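Local coordinates for uncharacterized protein (Desulfotomaculum acetoxidans, PDB 3U4Y), which is of unknown function but folds as a seven-bladed beta-propeller related to the lactonase family, at residues 38-43 with 61-66; 76-81 with 116-121; 187-192 with 202-207. All blocks are in the same frame, centred on the assembly; numbering follows the deposited sequence.

Contact 1. Residues 38-43 with 61-66; sequences LGYDFV and CQTLVQ
The ring of Tyr40 lies against Cys61 and Thr63, and this pairing carries the contact. Its CG is anti to the carbonyl carbon (chi1 -74°), which sends the ring toward the 61-66 segment; the CD1 corner meets Cys61 CB edge-on at 3.5 Å, while CE1 approaches Thr63 CB obliquely at 3.2 Å. Cys61 SG stands obliquely to the same ring, 5.1 Å from its centroid, a sulfur-aromatic contact. An alanine in place of Tyr40 would remove the ring and would probably leave Cys61 CB and the Thr63 side chain less well packed. Thr63 is held in its turn by its own hydroxyl, as OG1 donates to Cys61 O at 2.7 Å from above the carbonyl plane. Deeper in the sheet, Phe42 CE1 brings its ring edge to Val65 CG1 at 4.2 Å, and Tyr40 CB rests on one face of the Phe42 ring. Farther out, Asp41 centres an inverse gamma turn and its OD2 is hydrogen-bonded to Phe60 N, just after strand 53-58. Strand 53-58 lies between, so the contact reaches from the first strand and the loop leading into it to the third strand and the turn before it, in a four-stranded antiparallel beta-propeller blade.

Contact 2. Residues 76-81 with 116-121; sequences VVAIQE and LKNKFI
Asn118 ND2 is the best-held side-chain polar atom of this contact, and a single grip is identified: a weak hydrogen bond to Leu116 O at 2.9 Å, bent to 123° at the hydrogen. The bond ties the amide back to its own turn, where Asn118 takes a positive phi of 60°, a left-handed backbone conformation that asparagine accepts readily. With CG anti to the carbonyl carbon, the amide reaches toward the 76-81 segment, and OD1 comes to rest 3.7 Å from Ala78 CB. No hydrogen bond crosses between the segments, so the interface depends on packing. Gln80 contributes the largest share from its strand: its chain bends at chi2 (-72°), and CG lies 3.4 Å from Asn118 O. One step nearer the backbone, Gln80 CB meets the edge of the Phe120 ring, 3.9 Å from CE2. The Glu81 carbonyl approaches the same ring corner obliquely, with O 4.1 Å from CE2 of Phe120, while the Glu81 side chain sets off away from the partner. Phe120 is also placed by a T-shaped stack with Tyr113 and by packing on Leu64 and Met86. Strand 76-81 is marked by a classic beta bulge, in which Val77 and Ala78 both face Gln66 of strand 63-68. The axes of the short strand segments 76-81 and 119-121 come no closer than 7.7 Å, too far apart for sheet pairing. They are the outermost strands of two successive blades, meeting at the protein surface with no helix nearby.

Contact 3. Residues 187-192 with 202-207; sequences GNFAFV and ILETQN
Phe191 and Ile202 form the apolar centre, lying side by side and pointing the same way, with Ile202 CG1 in the plane of the ring at its edge, 3.8 Å from Phe191 CD1. On that same face of the sheet Phe189 CD1 lies 4.4 Å from Ile202 CG2, and Phe248 packs edge-to-face on both phenylalanines. The other face carries Ala190 and Leu203, a hydrogen-bonded antiparallel pair whose CB atoms are 4.4 Å apart; Val192 CG2 meets Leu203 CD2 there, and both of these side chains touch Val153 of the preceding blade. Two backbone bonds clamp the pair: Leu203 N to Ala190 O at 2.9 Å, and Ala190 N to Leu203 O at 3.1 Å, the latter arriving on a lone pair. Beyond them the strands give way to turns. Asn188 O accepts a nearly straight bond (167°) from Thr205 N at 3.0 Å, from above the carbonyl plane, and a weak one from Gln206 N. At the solvent-facing end, Asn188 OD1 touches Gln206 CG, the two side chains running alongside each other. This is an antiparallel beta hairpin, strands 189-194 and 199-204, forming the middle of a beta-propeller blade packed between its two neighbours.

Overall arrangement
The three contacts follow one another along the chain. Contacts 1 and 2 are neighbours, their centres about 12 Å apart, and share the blade built from strands 42-47, 53-58, 63-68 and 75-81; a probable hydrogen bond from Leu64 N to Gln80 O (2.9 Å) links them. Contact 1 works within that blade, whereas contact 2 joins its outer strand to that of the next. Contact 3 holds together a later blade, with its centre about 31 Å from each of the others and across the chain's centre from contact 1. Together they sample packing within and between blades of a ring closed where strand 319-321 joins the N-terminal sheet.

Contact 1. Residues 38-43 with 61-66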
# COMPACT_ATOMS: atom_id res chain seq x y z
N LEU A 38 -18.80 7.90 -6.25
CA LEU A 38 -18.51 8.70 -7.45
C LEU A 38 -18.64 7.98 -8.80
O LEU A 38 -18.51 8.61 -9.85
CB LEU A 38 -17.11 9.31 -7.37
CG LEU A 38 -16.85 10.37 -6.32
CD1 LEU A 38 -16.06 9.79 -5.17
CD2 LEU A 38 -16.09 11.52 -6.95
N GLY A 39 -18.88 6.67 -8.77
CA GLY A 39 -18.97 5.89 -9.99
C GLY A 39 -17.67 5.76 -10.74
O GLY A 39 -17.62 5.95 -11.96
N TYR A 40 -16.59 5.42 -10.03
CA TYR A 40 -15.32 5.10 -10.68
C TYR A 40 -14.86 3.69 -10.37
O TYR A 40 -15.43 2.99 -9.54
CB TYR A 40 -14.20 6.05 -10.31
CG TYR A 40 -14.28 7.41 -10.96
CD1 TYR A 40 -13.58 7.69 -12.11
CD2 TYR A 40 -15.04 8.42 -10.39
CE1 TYR A 40 -13.64 8.93 -12.68
CE2 TYR A 40 -15.12 9.66 -10.96
CZ TYR A 40 -14.42 9.92 -12.11
OH TYR A 40 -14.50 11.16 -12.69
N ASP A 41 -13.79 3.33 -11.05
CA ASP A 41 -13.20 2.01 -11.04
C ASP A 41 -12.11 1.93 -9.94
O ASP A 41 -10.92 1.70 -10.22
CB ASP A 41 -12.59 1.82 -12.44
CG ASP A 41 -12.24 0.41 -12.73
OD1 ASP A 41 -12.95 -0.49 -12.23
OD2 ASP A 41 -11.25 0.20 -13.46
N PHE A 42 -12.52 2.12 -8.69
CA PHE A 42 -11.58 2.36 -7.58
C PHE A 42 -10.67 1.18 -7.20
O PHE A 42 -11.10 0.03 -7.19
CB PHE A 42 -12.31 2.85 -6.33
CG PHE A 42 -12.82 4.26 -6.43
CD1 PHE A 42 -12.10 5.23 -7.10
CD2 PHE A 42 -14.04 4.62 -5.85
CE1 PHE A 42 -12.58 6.53 -7.19
CE2 PHE A 42 -14.52 5.91 -5.94
CZ PHE A 42 -13.79 6.86 -6.62
N VAL A 43 -9.42 1.49 -6.87
CA VAL A 43 -8.44 0.47 -6.52
C VAL A 43 -7.81 0.69 -5.14
O VAL A 43 -8.18 0.00 -4.19
CB VAL A 43 -7.34 0.29 -7.62
CG1 VAL A 43 -6.44 -0.87 -7.28
CG2 VAL A 43 -7.98 0.07 -9.00
N CYS A 61 -11.12 3.53 -15.47
CA CYS A 61 -11.52 4.93 -15.52
C CYS A 61 -10.33 5.90 -15.50
O CYS A 61 -10.50 7.10 -15.64
CB CYS A 61 -12.50 5.24 -14.37
SG CYS A 61 -14.20 4.58 -14.55
N GLN A 62 -9.12 5.37 -15.34
CA GLN A 62 -7.89 6.16 -15.21
C GLN A 62 -8.01 7.55 -14.56
O GLN A 62 -7.43 8.53 -15.02
CB GLN A 62 -7.14 6.27 -16.54
CG GLN A 62 -7.88 6.93 -17.66
CD GLN A 62 -7.26 6.60 -19.01
OE1 GLN A 62 -7.32 5.47 -19.46
NE2 GLN A 62 -6.64 7.59 -19.64
N THR A 63 -8.73 7.61 -13.45
CA THR A 63 -8.94 8.87 -12.76
C THR A 63 -8.50 8.87 -11.30
O THR A 63 -8.87 7.99 -10.53
CB THR A 63 -10.41 9.26 -12.82
OG1 THR A 63 -10.79 9.41 -14.19
CG2 THR A 63 -10.64 10.56 -12.06
N LEU A 64 -7.72 9.87 -10.92
CA LEU A 64 -7.37 10.07 -9.52
C LEU A 64 -8.28 11.10 -8.85
O LEU A 64 -8.48 12.19 -9.39
CB LEU A 64 -5.91 10.52 -9.40
CG LEU A 64 -5.39 10.85 -7.99
CD1 LEU A 64 -4.03 10.23 -7.73
CD2 LEU A 64 -5.34 12.35 -7.77
N VAL A 65 -8.83 10.78 -7.69
CA VAL A 65 -9.60 11.76 -6.92
C VAL A 65 -8.92 12.12 -5.59
O VAL A 65 -8.32 11.26 -4.94
CB VAL A 65 -11.05 11.28 -6.66
CG1 VAL A 65 -11.58 10.57 -7.87
CG2 VAL A 65 -11.09 10.36 -5.47
N GLN A 66 -9.02 13.39 -5.20
CA GLN A 66 -8.43 13.92 -3.97
C GLN A 66 -9.50 14.45 -3.04
O GLN A 66 -10.38 15.18 -3.46
CB GLN A 66 -7.44 15.05 -4.28
CG GLN A 66 -7.07 15.92 -3.07
CD GLN A 66 -6.01 16.98 -3.39
OE1 GLN A 66 -5.51 17.07 -4.51
NE2 GLN A 66 -5.67 17.79 -2.39

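Contact 2. Residues 76-81 with 116-121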
# COMPACT_ATOMS: atom_id res chain seq x y z
N VAL A 76 -14.72 16.30 -1.39
CA VAL A 76 -13.83 16.02 -2.51
C VAL A 76 -13.55 17.32 -3.24
O VAL A 76 -14.42 18.17 -3.35
CB VAL A 76 -14.36 14.88 -3.46
CG1 VAL A 76 -15.71 14.34 -3.02
CG2 VAL A 76 -14.38 15.33 -4.89
N VAL A 77 -12.31 17.49 -3.72
CA VAL A 77 -11.85 18.80 -4.16
C VAL A 77 -11.12 18.82 -5.50
O VAL A 77 -10.94 19.89 -6.10
CB VAL A 77 -10.96 19.46 -3.11
CG1 VAL A 77 -11.66 19.42 -1.76
CG2 VAL A 77 -9.59 18.77 -3.05
N ALA A 78 -10.70 17.66 -5.98
CA ALA A 78 -10.15 17.56 -7.32
C ALA A 78 -10.50 16.23 -7.95
O ALA A 78 -10.64 15.23 -7.23
CB ALA A 78 -8.63 17.77 -7.32
N ILE A 79 -10.69 16.22 -9.27
CA ILE A 79 -10.83 14.99 -10.06
C ILE A 79 -10.07 15.15 -11.37
O ILE A 79 -10.50 15.89 -12.26
CB ILE A 79 -12.30 14.62 -10.37
CG1 ILE A 79 -13.05 14.28 -9.08
CG2 ILE A 79 -12.36 13.44 -11.32
CD1 ILE A 79 -14.41 13.67 -9.26
N GLN A 80 -8.93 14.46 -11.48
CA GLN A 80 -8.10 14.52 -12.69
C GLN A 80 -7.99 13.17 -13.41
O GLN A 80 -7.98 12.12 -12.77
CB GLN A 80 -6.72 15.06 -12.35
CG GLN A 80 -6.72 16.53 -11.98
CD GLN A 80 -6.95 17.43 -13.18
OE1 GLN A 80 -6.63 17.06 -14.31
NE2 GLN A 80 -7.51 18.61 -12.94
N GLU A 81 -7.93 13.20 -14.74
CA GLU A 81 -7.72 11.98 -15.52
C GLU A 81 -6.25 11.85 -15.83
O GLU A 81 -5.57 12.84 -16.12
CB GLU A 81 -8.54 11.97 -16.83
CG GLU A 81 -7.72 11.57 -18.09
CD GLU A 81 -8.55 11.41 -19.37
OE1 GLU A 81 -9.75 11.03 -19.30
OE2 GLU A 81 -8.00 11.64 -20.47
N LEU A 116 -0.43 20.37 -4.45
CA LEU A 116 -0.52 21.82 -4.42
C LEU A 116 -1.24 22.30 -5.67
O LEU A 116 -2.21 23.05 -5.60
CB LEU A 116 0.89 22.42 -4.36
CG LEU A 116 1.93 21.44 -3.82
CD1 LEU A 116 3.30 21.68 -4.46
CD2 LEU A 116 2.02 21.47 -2.29
N LYS A 117 -0.75 21.83 -6.82
CA LYS A 117 -1.28 22.22 -8.12
C LYS A 117 -2.51 21.42 -8.49
O LYS A 117 -3.23 21.78 -9.43
CB LYS A 117 -0.21 22.06 -9.20
CG LYS A 117 1.15 22.61 -8.82
CD LYS A 117 2.03 22.82 -10.05
CE LYS A 117 2.61 24.23 -10.07
NZ LYS A 117 2.96 24.71 -11.44
N ASN A 118 -2.77 20.35 -7.74
CA ASN A 118 -3.93 19.50 -7.97
C ASN A 118 -3.95 18.86 -9.37
O ASN A 118 -5.02 18.49 -9.85
CB ASN A 118 -5.24 20.27 -7.74
CG ASN A 118 -5.45 20.66 -6.28
OD1 ASN A 118 -6.30 20.10 -5.60
ND2 ASN A 118 -4.69 21.64 -5.80
N LYS A 119 -2.77 18.74 -9.99
CA LYS A 119 -2.62 18.14 -11.33
C LYS A 119 -1.51 17.07 -11.39
O LYS A 119 -0.77 16.88 -10.42
CB LYS A 119 -2.28 19.22 -12.36
CG LYS A 119 -2.53 20.65 -11.91
CD LYS A 119 -1.49 21.59 -12.50
CE LYS A 119 -0.07 21.05 -12.26
NZ LYS A 119 0.98 21.99 -12.74
N PHE A 120 -1.40 16.39 -12.54
CA PHE A 120 -0.27 15.49 -12.78
C PHE A 120 0.90 16.22 -13.36
O PHE A 120 0.74 17.23 -14.03
CB PHE A 120 -0.62 14.33 -13.70
CG PHE A 120 -1.51 13.33 -13.07
CD1 PHE A 120 -0.99 12.23 -12.44
CD2 PHE A 120 -2.88 13.50 -13.09
CE1 PHE A 120 -1.82 11.30 -11.84
CE2 PHE A 120 -3.72 12.57 -12.51
CZ PHE A 120 -3.19 11.47 -11.88
N ILE A 121 2.09 15.69 -13.12
CA ILE A 121 3.33 16.41 -13.35
C ILE A 121 4.22 15.64 -14.29
O ILE A 121 4.81 16.20 -15.20
CB ILE A 121 4.10 16.66 -12.02
CG1 ILE A 121 3.42 17.77 -11.21
CG2 ILE A 121 5.54 17.03 -12.29
CD1 ILE A 121 4.39 18.73 -10.56

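Contact 3. Residues 187-192 with 202-207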
# COMPACT_ATOMS: atom_id res chain seq x y z
N GLY A 187 13.62 3.79 6.03
CA GLY A 187 14.02 3.71 4.64
C GLY A 187 15.31 2.95 4.35
O GLY A 187 15.90 3.08 3.27
N ASN A 188 15.74 2.14 5.31
CA ASN A 188 17.03 1.47 5.22
C ASN A 188 16.92 0.03 4.76
O ASN A 188 17.90 -0.59 4.33
CB ASN A 188 17.74 1.54 6.55
CG ASN A 188 18.12 2.95 6.93
OD1 ASN A 188 18.56 3.73 6.09
ND2 ASN A 188 17.93 3.28 8.20
N PHE A 189 15.71 -0.51 4.87
CA PHE A 189 15.41 -1.80 4.29
C PHE A 189 14.07 -1.74 3.58
O PHE A 189 13.21 -0.93 3.93
CB PHE A 189 15.35 -2.87 5.37
CG PHE A 189 16.57 -2.95 6.18
CD1 PHE A 189 17.68 -3.64 5.72
CD2 PHE A 189 16.64 -2.33 7.41
CE1 PHE A 189 18.83 -3.71 6.48
CE2 PHE A 189 17.79 -2.40 8.18
CZ PHE A 189 18.88 -3.09 7.71
N ALA A 190 13.91 -2.59 2.58
CA ALA A 190 12.62 -2.78 1.94
C ALA A 190 12.28 -4.25 2.02
O ALA A 190 13.18 -5.08 2.02
CB ALA A 190 12.67 -2.32 0.51
N PHE A 191 11.00 -4.57 2.08
CA PHE A 191 10.57 -5.97 2.03
C PHE A 191 9.71 -6.30 0.82
O PHE A 191 8.66 -5.69 0.62
CB PHE A 191 9.77 -6.31 3.27
CG PHE A 191 10.46 -6.00 4.56
CD1 PHE A 191 11.54 -6.77 4.98
CD2 PHE A 191 9.99 -5.01 5.39
CE1 PHE A 191 12.17 -6.53 6.20
CE2 PHE A 191 10.60 -4.75 6.61
CZ PHE A 191 11.70 -5.51 7.01
N VAL A 192 10.13 -7.28 0.02
CA VAL A 192 9.33 -7.74 -1.12
C VAL A 192 8.58 -9.03 -0.85
O VAL A 192 9.18 -10.04 -0.52
CB VAL A 192 10.16 -7.97 -2.37
CG1 VAL A 192 9.24 -8.14 -3.55
CG2 VAL A 192 11.07 -6.82 -2.60
N ILE A 202 14.34 -9.23 1.56
CA ILE A 202 14.81 -8.12 2.36
C ILE A 202 15.95 -7.42 1.66
O ILE A 202 16.96 -8.04 1.35
CB ILE A 202 15.34 -8.62 3.68
CG1 ILE A 202 14.25 -9.40 4.41
CG2 ILE A 202 15.83 -7.48 4.51
CD1 ILE A 202 14.72 -10.00 5.71
N LEU A 203 15.79 -6.13 1.39
CA LEU A 203 16.78 -5.41 0.60
C LEU A 203 17.43 -4.31 1.40
O LEU A 203 16.76 -3.66 2.19
CB LEU A 203 16.14 -4.80 -0.63
CG LEU A 203 16.01 -5.60 -1.90
CD1 LEU A 203 15.60 -7.00 -1.55
CD2 LEU A 203 14.96 -4.93 -2.70
N GLU A 204 18.73 -4.12 1.16
CA GLU A 204 19.51 -3.06 1.78
C GLU A 204 19.35 -1.82 0.92
O GLU A 204 19.79 -1.78 -0.23
CB GLU A 204 20.99 -3.46 1.86
CG GLU A 204 21.42 -4.12 3.18
CD GLU A 204 22.09 -3.14 4.16
OE1 GLU A 204 22.14 -1.92 3.86
OE2 GLU A 204 22.57 -3.60 5.23
N THR A 205 18.73 -0.81 1.50
CA THR A 205 18.32 0.37 0.75
C THR A 205 18.89 1.64 1.37
O THR A 205 18.66 2.73 0.85
CB THR A 205 16.80 0.48 0.69
OG1 THR A 205 16.24 0.19 1.98
CG2 THR A 205 16.24 -0.51 -0.29
N GLN A 206 19.62 1.50 2.46
CA GLN A 206 20.28 2.64 3.06
C GLN A 206 21.12 3.38 2.02
O GLN A 206 21.13 4.60 2.00
CB GLN A 206 21.16 2.24 4.22
CG GLN A 206 21.72 3.45 4.97
CD GLN A 206 22.71 3.07 6.04
OE1 GLN A 206 23.27 1.97 6.03
NE2 GLN A 206 22.94 3.97 6.98
N ASN A 207 21.84 2.65 1.18
CA ASN A 207 22.51 3.30 0.06
C ASN A 207 21.80 2.90 -1.21
O ASN A 207 21.91 1.76 -1.65
CB ASN A 207 23.98 2.92 -0.04
CG ASN A 207 24.72 3.77 -1.05
OD1 ASN A 207 24.13 4.26 -2.00
ND2 ASN A 207 26.01 3.96 -0.84